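Mll3558 protein (Mesorhizobium loti, PDB 3RD6) is of unknown function but belongs to the AHA1 family, whose Bet v 1-like fold suggests binding of a hydrophobic ligand or a partner protein. Local coordinates at residues F24-D29 against E143-E148; I85-R90 against L116-Q121. All coordinates share one frame; numbering follows the deposited sequence.

Contact 1: residues F24-D29 against E143-E148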
loop_
_atom_site.group_PDB
_atom_site.type_symbol
_atom_site.label_atom_id
_atom_site.label_comp_id
_atom_site.label_asym_id
_atom_site.label_seq_id
_atom_site.Cartn_x
_atom_site.Cartn_y
_atom_site.Cartn_z
ATOM N N PHE A 24 -3.828 19.731 -6.905
ATOM C CA PHE A 24 -2.674 18.990 -6.422
ATOM C C PHE A 24 -2.321 19.623 -5.099
ATOM O O PHE A 24 -2.250 18.953 -4.084
ATOM C CB PHE A 24 -1.484 19.141 -7.366
ATOM C CG PHE A 24 -0.254 18.385 -6.918
ATOM C CD1 PHE A 24 -0.185 17.001 -7.056
ATOM C CD2 PHE A 24 0.835 19.058 -6.371
ATOM C CE1 PHE A 24 0.951 16.304 -6.665
ATOM C CE2 PHE A 24 1.975 18.364 -5.978
ATOM C CZ PHE A 24 2.034 16.984 -6.126
ATOM N N HIS A 25 -2.120 20.932 -5.131
ATOM C CA HIS A 25 -1.771 21.704 -3.949
ATOM C C HIS A 25 -2.588 21.289 -2.737
ATOM O O HIS A 25 -2.046 21.073 -1.654
ATOM C CB HIS A 25 -1.995 23.196 -4.218
ATOM C CG HIS A 25 -1.548 24.081 -3.099
ATOM N ND1 HIS A 25 -0.219 24.273 -2.786
ATOM C CD2 HIS A 25 -2.255 24.787 -2.184
ATOM C CE1 HIS A 25 -0.127 25.054 -1.726
ATOM N NE2 HIS A 25 -1.350 25.379 -1.340
ATOM N N ALA A 26 -3.898 21.173 -2.923
ATOM C CA ALA A 26 -4.801 20.797 -1.831
ATOM C C ALA A 26 -4.448 19.453 -1.188
ATOM O O ALA A 26 -4.973 19.104 -0.126
ATOM C CB ALA A 26 -6.245 20.771 -2.338
ATOM N N PHE A 27 -3.570 18.697 -1.836
ATOM C CA PHE A 27 -3.157 17.405 -1.316
ATOM C C PHE A 27 -1.760 17.465 -0.724
ATOM O O PHE A 27 -1.460 16.791 0.258
ATOM C CB PHE A 27 -3.143 16.341 -2.427
ATOM C CG PHE A 27 -4.490 15.814 -2.798
ATOM C CD1 PHE A 27 -5.235 16.414 -3.808
ATOM C CD2 PHE A 27 -5.002 14.690 -2.162
ATOM C CE1 PHE A 27 -6.479 15.900 -4.186
ATOM C CE2 PHE A 27 -6.248 14.165 -2.532
ATOM C CZ PHE A 27 -6.982 14.775 -3.548
ATOM N N ALA A 28 -0.909 18.273 -1.342
ATOM C CA ALA A 28 0.492 18.390 -0.946
ATOM C C ALA A 28 0.846 19.438 0.110
ATOM O O ALA A 28 1.944 19.404 0.675
ATOM C CB ALA A 28 1.351 18.603 -2.202
ATOM N N ASP A 29 -0.072 20.364 0.371
ATOM C CA ASP A 29 0.156 21.418 1.362
ATOM C C ASP A 29 -0.496 21.056 2.697
ATOM O O ASP A 29 -1.718 21.014 2.822
ATOM C CB ASP A 29 -0.406 22.749 0.853
ATOM C CG ASP A 29 -0.200 23.862 1.825
ATOM O OD1 ASP A 29 0.972 24.124 2.169
ATOM O OD2 ASP A 29 -1.205 24.469 2.251
ATOM N N GLU A 143 -15.978 15.614 -1.799
ATOM C CA GLU A 143 -17.042 16.592 -1.970
ATOM C C GLU A 143 -16.621 17.800 -1.119
ATOM O O GLU A 143 -16.732 18.946 -1.559
ATOM C CB GLU A 143 -18.376 16.007 -1.482
ATOM C CG GLU A 143 -19.617 16.544 -2.193
ATOM C CD GLU A 143 -20.223 17.753 -1.508
ATOM O OE1 GLU A 143 -21.250 18.262 -2.000
ATOM O OE2 GLU A 143 -19.680 18.192 -0.472
ATOM N N ALA A 144 -16.108 17.525 0.084
ATOM C CA ALA A 144 -15.638 18.568 0.993
ATOM C C ALA A 144 -14.484 19.339 0.360
ATOM O O ALA A 144 -14.403 20.556 0.496
ATOM C CB ALA A 144 -15.191 17.954 2.299
ATOM N N LEU A 145 -13.585 18.622 -0.316
ATOM C CA LEU A 145 -12.452 19.253 -0.993
ATOM C C LEU A 145 -13.000 20.298 -1.959
ATOM O O LEU A 145 -12.492 21.422 -2.035
ATOM C CB LEU A 145 -11.643 18.218 -1.777
ATOM C CG LEU A 145 -10.584 18.758 -2.755
ATOM C CD1 LEU A 145 -9.549 19.599 -2.040
ATOM C CD2 LEU A 145 -9.918 17.590 -3.449
ATOM N N ALA A 146 -14.049 19.909 -2.685
ATOM C CA ALA A 146 -14.704 20.776 -3.657
ATOM C C ALA A 146 -14.927 22.172 -3.084
ATOM O O ALA A 146 -14.526 23.176 -3.688
ATOM C CB ALA A 146 -16.028 20.165 -4.097
ATOM N N ALA A 147 -15.551 22.229 -1.912
ATOM C CA ALA A 147 -15.822 23.506 -1.251
ATOM C C ALA A 147 -14.541 24.271 -0.924
ATOM O O ALA A 147 -14.506 25.495 -1.008
ATOM C CB ALA A 147 -16.621 23.276 0.025
ATOM N N GLU A 148 -13.495 23.540 -0.550
ATOM C CA GLU A 148 -12.212 24.140 -0.208
ATOM C C GLU A 148 -11.576 24.819 -1.426
ATOM O O GLU A 148 -10.618 25.584 -1.294
ATOM C CB GLU A 148 -11.269 23.066 0.336
ATOM C CG GLU A 148 -10.450 23.491 1.550
ATOM C CD GLU A 148 -9.540 24.684 1.278
ATOM O OE1 GLU A 148 -8.812 24.669 0.264
ATOM O OE2 GLU A 148 -9.547 25.635 2.087
#

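Contact 2: residues I85-R90 against L116-Q121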
loop_
_atom_site.group_PDB
_atom_site.type_symbol
_atom_site.label_atom_id
_atom_site.label_comp_id
_atom_site.label_asym_id
_atom_site.label_seq_id
_atom_site.Cartn_x
_atom_site.Cartn_y
_atom_site.Cartn_z
ATOM N N ILE A 85 -0.604 10.945 -7.138
ATOM C CA ILE A 85 -0.220 10.730 -5.753
ATOM C C ILE A 85 -0.549 9.296 -5.362
ATOM O O ILE A 85 -1.691 8.854 -5.497
ATOM C CB ILE A 85 -0.944 11.707 -4.795
ATOM C CG1 ILE A 85 -0.603 13.154 -5.176
ATOM C CG2 ILE A 85 -0.548 11.402 -3.343
ATOM C CD1 ILE A 85 -1.177 14.203 -4.256
ATOM N N VAL A 86 0.468 8.569 -4.905
ATOM C CA VAL A 86 0.274 7.191 -4.486
ATOM C C VAL A 86 0.825 6.946 -3.093
ATOM O O VAL A 86 1.973 7.254 -2.786
ATOM C CB VAL A 86 0.951 6.179 -5.446
ATOM C CG1 VAL A 86 0.706 4.764 -4.955
ATOM C CG2 VAL A 86 0.416 6.334 -6.880
ATOM N N PHE A 87 -0.025 6.399 -2.244
ATOM C CA PHE A 87 0.371 6.078 -0.892
ATOM C C PHE A 87 -0.418 4.863 -0.412
ATOM O O PHE A 87 -1.507 4.571 -0.889
ATOM C CB PHE A 87 0.144 7.268 0.066
ATOM C CG PHE A 87 -1.313 7.619 0.286
ATOM C CD1 PHE A 87 -1.950 8.540 -0.518
ATOM C CD2 PHE A 87 -2.035 7.046 1.337
ATOM C CE1 PHE A 87 -3.268 8.879 -0.276
ATOM C CE2 PHE A 87 -3.362 7.390 1.582
ATOM C CZ PHE A 87 -3.972 8.303 0.779
ATOM N N SER A 88 0.179 4.143 0.517
ATOM C CA SER A 88 -0.424 2.981 1.132
ATOM C C SER A 88 -0.736 3.483 2.535
ATOM O O SER A 88 -0.224 4.525 2.952
ATOM C CB SER A 88 0.590 1.843 1.227
ATOM O OG SER A 88 1.711 2.208 2.016
ATOM N N TYR A 89 -1.571 2.756 3.258
ATOM C CA TYR A 89 -1.900 3.162 4.611
ATOM C C TYR A 89 -2.645 2.065 5.304
ATOM O O TYR A 89 -3.159 1.165 4.670
ATOM C CB TYR A 89 -2.724 4.460 4.624
ATOM C CG TYR A 89 -4.186 4.313 4.291
ATOM C CD1 TYR A 89 -5.121 4.063 5.291
ATOM C CD2 TYR A 89 -4.640 4.430 2.980
ATOM C CE1 TYR A 89 -6.472 3.938 4.993
ATOM C CE2 TYR A 89 -5.989 4.306 2.677
ATOM C CZ TYR A 89 -6.899 4.057 3.687
ATOM O OH TYR A 89 -8.240 3.916 3.422
ATOM N N ARG A 90 -2.653 2.123 6.625
ATOM C CA ARG A 90 -3.366 1.145 7.428
ATOM C C ARG A 90 -4.172 1.936 8.446
ATOM O O ARG A 90 -3.747 2.987 8.925
ATOM C CB ARG A 90 -2.406 0.196 8.136
ATOM C CG ARG A 90 -1.448 0.861 9.093
ATOM C CD ARG A 90 -0.616 -0.198 9.789
ATOM N NE ARG A 90 0.476 0.341 10.585
ATOM C CZ ARG A 90 1.477 1.057 10.107
ATOM N NH1 ARG A 90 1.542 1.340 8.821
ATOM N NH2 ARG A 90 2.414 1.481 10.927
ATOM N N LEU A 116 -10.203 14.265 -11.468
ATOM C CA LEU A 116 -9.640 13.535 -10.339
ATOM C C LEU A 116 -10.230 12.162 -10.169
ATOM O O LEU A 116 -11.393 12.013 -9.815
ATOM C CB LEU A 116 -9.823 14.321 -9.036
ATOM C CG LEU A 116 -9.390 13.651 -7.724
ATOM C CD1 LEU A 116 -8.913 14.699 -6.748
ATOM C CD2 LEU A 116 -10.542 12.869 -7.130
ATOM N N THR A 117 -9.412 11.154 -10.439
ATOM C CA THR A 117 -9.833 9.776 -10.270
ATOM C C THR A 117 -9.072 9.251 -9.054
ATOM O O THR A 117 -7.843 9.139 -9.063
ATOM C CB THR A 117 -9.549 8.929 -11.542
ATOM O OG1 THR A 117 -9.785 7.547 -11.257
ATOM C CG2 THR A 117 -8.131 9.122 -12.017
ATOM N N TYR A 118 -9.832 8.975 -7.997
ATOM C CA TYR A 118 -9.306 8.492 -6.728
ATOM C C TYR A 118 -9.589 6.986 -6.629
ATOM O O TYR A 118 -10.728 6.574 -6.511
ATOM C CB TYR A 118 -10.003 9.266 -5.602
ATOM C CG TYR A 118 -9.442 9.119 -4.203
ATOM C CD1 TYR A 118 -8.700 10.150 -3.616
ATOM C CD2 TYR A 118 -9.717 7.986 -3.436
ATOM C CE1 TYR A 118 -8.250 10.068 -2.293
ATOM C CE2 TYR A 118 -9.268 7.886 -2.104
ATOM C CZ TYR A 118 -8.532 8.938 -1.541
ATOM O OH TYR A 118 -8.084 8.826 -0.245
ATOM N N THR A 119 -8.541 6.169 -6.689
ATOM C CA THR A 119 -8.680 4.713 -6.617
ATOM C C THR A 119 -8.120 4.119 -5.331
ATOM O O THR A 119 -7.002 4.438 -4.924
ATOM C CB THR A 119 -7.954 4.028 -7.793
ATOM O OG1 THR A 119 -8.401 4.590 -9.029
ATOM C CG2 THR A 119 -8.234 2.523 -7.783
ATOM N N GLU A 120 -8.890 3.231 -4.704
ATOM C CA GLU A 120 -8.428 2.590 -3.471
ATOM C C GLU A 120 -8.498 1.056 -3.441
ATOM O O GLU A 120 -9.581 0.466 -3.378
ATOM C CB GLU A 120 -9.175 3.168 -2.258
ATOM C CG GLU A 120 -8.207 3.685 -1.205
ATOM C CD GLU A 120 -8.875 4.414 -0.059
ATOM O OE1 GLU A 120 -9.488 3.746 0.789
ATOM O OE2 GLU A 120 -8.786 5.663 -0.008
ATOM N N GLN A 121 -7.328 0.420 -3.491
ATOM C CA GLN A 121 -7.244 -1.033 -3.447
ATOM C C GLN A 121 -7.012 -1.377 -1.996
ATOM O O GLN A 121 -5.943 -1.121 -1.460
ATOM C CB GLN A 121 -6.086 -1.517 -4.316
ATOM C CG GLN A 121 -6.276 -1.213 -5.782
ATOM C CD GLN A 121 -4.998 -1.300 -6.576
ATOM O OE1 GLN A 121 -4.131 -0.431 -6.479
ATOM N NE2 GLN A 121 -4.871 -2.351 -7.371
#

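Contact 1: residues F24-D29 against E143-E148
In the helix-grip fold of the Bet v 1-like proteins a curved antiparallel sheet wraps a long C-terminal helix, and here the short helix 20-28 meets the last turns of that helix, 131-148. Leu145 makes the contact from the long helix with both of its methyl groups. With CG anti to the backbone N (chi1 169°), its side chain reaches out from the helix, which lets CD1 meet Ala26 and CD2 meet Phe27. CB of Ala26 lies 3.5 Å from CD1 of Leu145. CD2 of Leu145 meets the CE1-CZ side of the Phe27 ring obliquely, 3.9 Å from Phe27 CE1. The two side chains cross at about a right angle. Ala26 and Leu145 are the nearest pair along the two segments, with CA atoms 7.9 Å apart. No hydrogen bond joins the two segments. Trp36 of helix 30-36 stacks edge-to-face with Phe27, touches Leu145 and bonds through NE1 to Ala26 O. Tyr16 of strand 5-16 also packs on Leu145. All three touching residues are buried. Between the two segments the contact is apolar packing, consistent with a seam held by exclusion of water.

Contact 2: residues I85-R90 against L116-Q121
Tyr89 and Glu120 form the close part of this contact, and Phe87 and Tyr118 the loose part. The two strands are not neighbours: strand 96-110 runs between them, so side chains must bridge it. Tyr89 CG sits between the backbone N and the carbonyl carbon (chi1 78°), and with this torsion the far end of the ring comes near Glu120. Its hydroxyl gives a hydrogen bond to the carboxylate, Tyr89 OH to Glu120 OE1, at 2.9 Å. The donor lies above the carboxylate plane, 57° out of it. Ring and carboxylate planes are 84° apart, and Glu120 CD lies at the ring edge. The other oxygen is used too. Tyr118 OH donates to Glu120 OE2 at 3.2 Å, nearly along the C-O axis. Thr103 of strand 96-110 adds a weak bond to OE2. Tyr89 and Glu120 are buried, and Arg134 of helix 131-148 packs on both. The other pair is partly exposed and touches only lightly: Phe87 CZ is 4.3 Å from Tyr118 OH, with an oblique approach and no bond between them. Both carboxylate oxygens thus have a hydroxyl partner, which would limit rotation of the group.

How the contacts relate
From the N terminus the chain runs through strand 5-16 into helix 20-28, which carries the first half of contact 1. It then passes helix 30-36 and the sheet strands as far as 84-93, where contact 2 begins. Strand 96-110 follows. Strand 113-125 then closes contact 2, with 96-110 inside the loop and between the two strands in the sheet. Helix 131-148 comes next and closes contact 1. The smaller loop is therefore nested inside the larger one. Contact 1 joins two helices; contact 2 joins two strands of the sheet. Their centres are 15 Å apart, yet they meet directly: Phe27 packs on Ile85 and Leu116, and Phe24 on Ile85, tying helix 20-28 to the sheet.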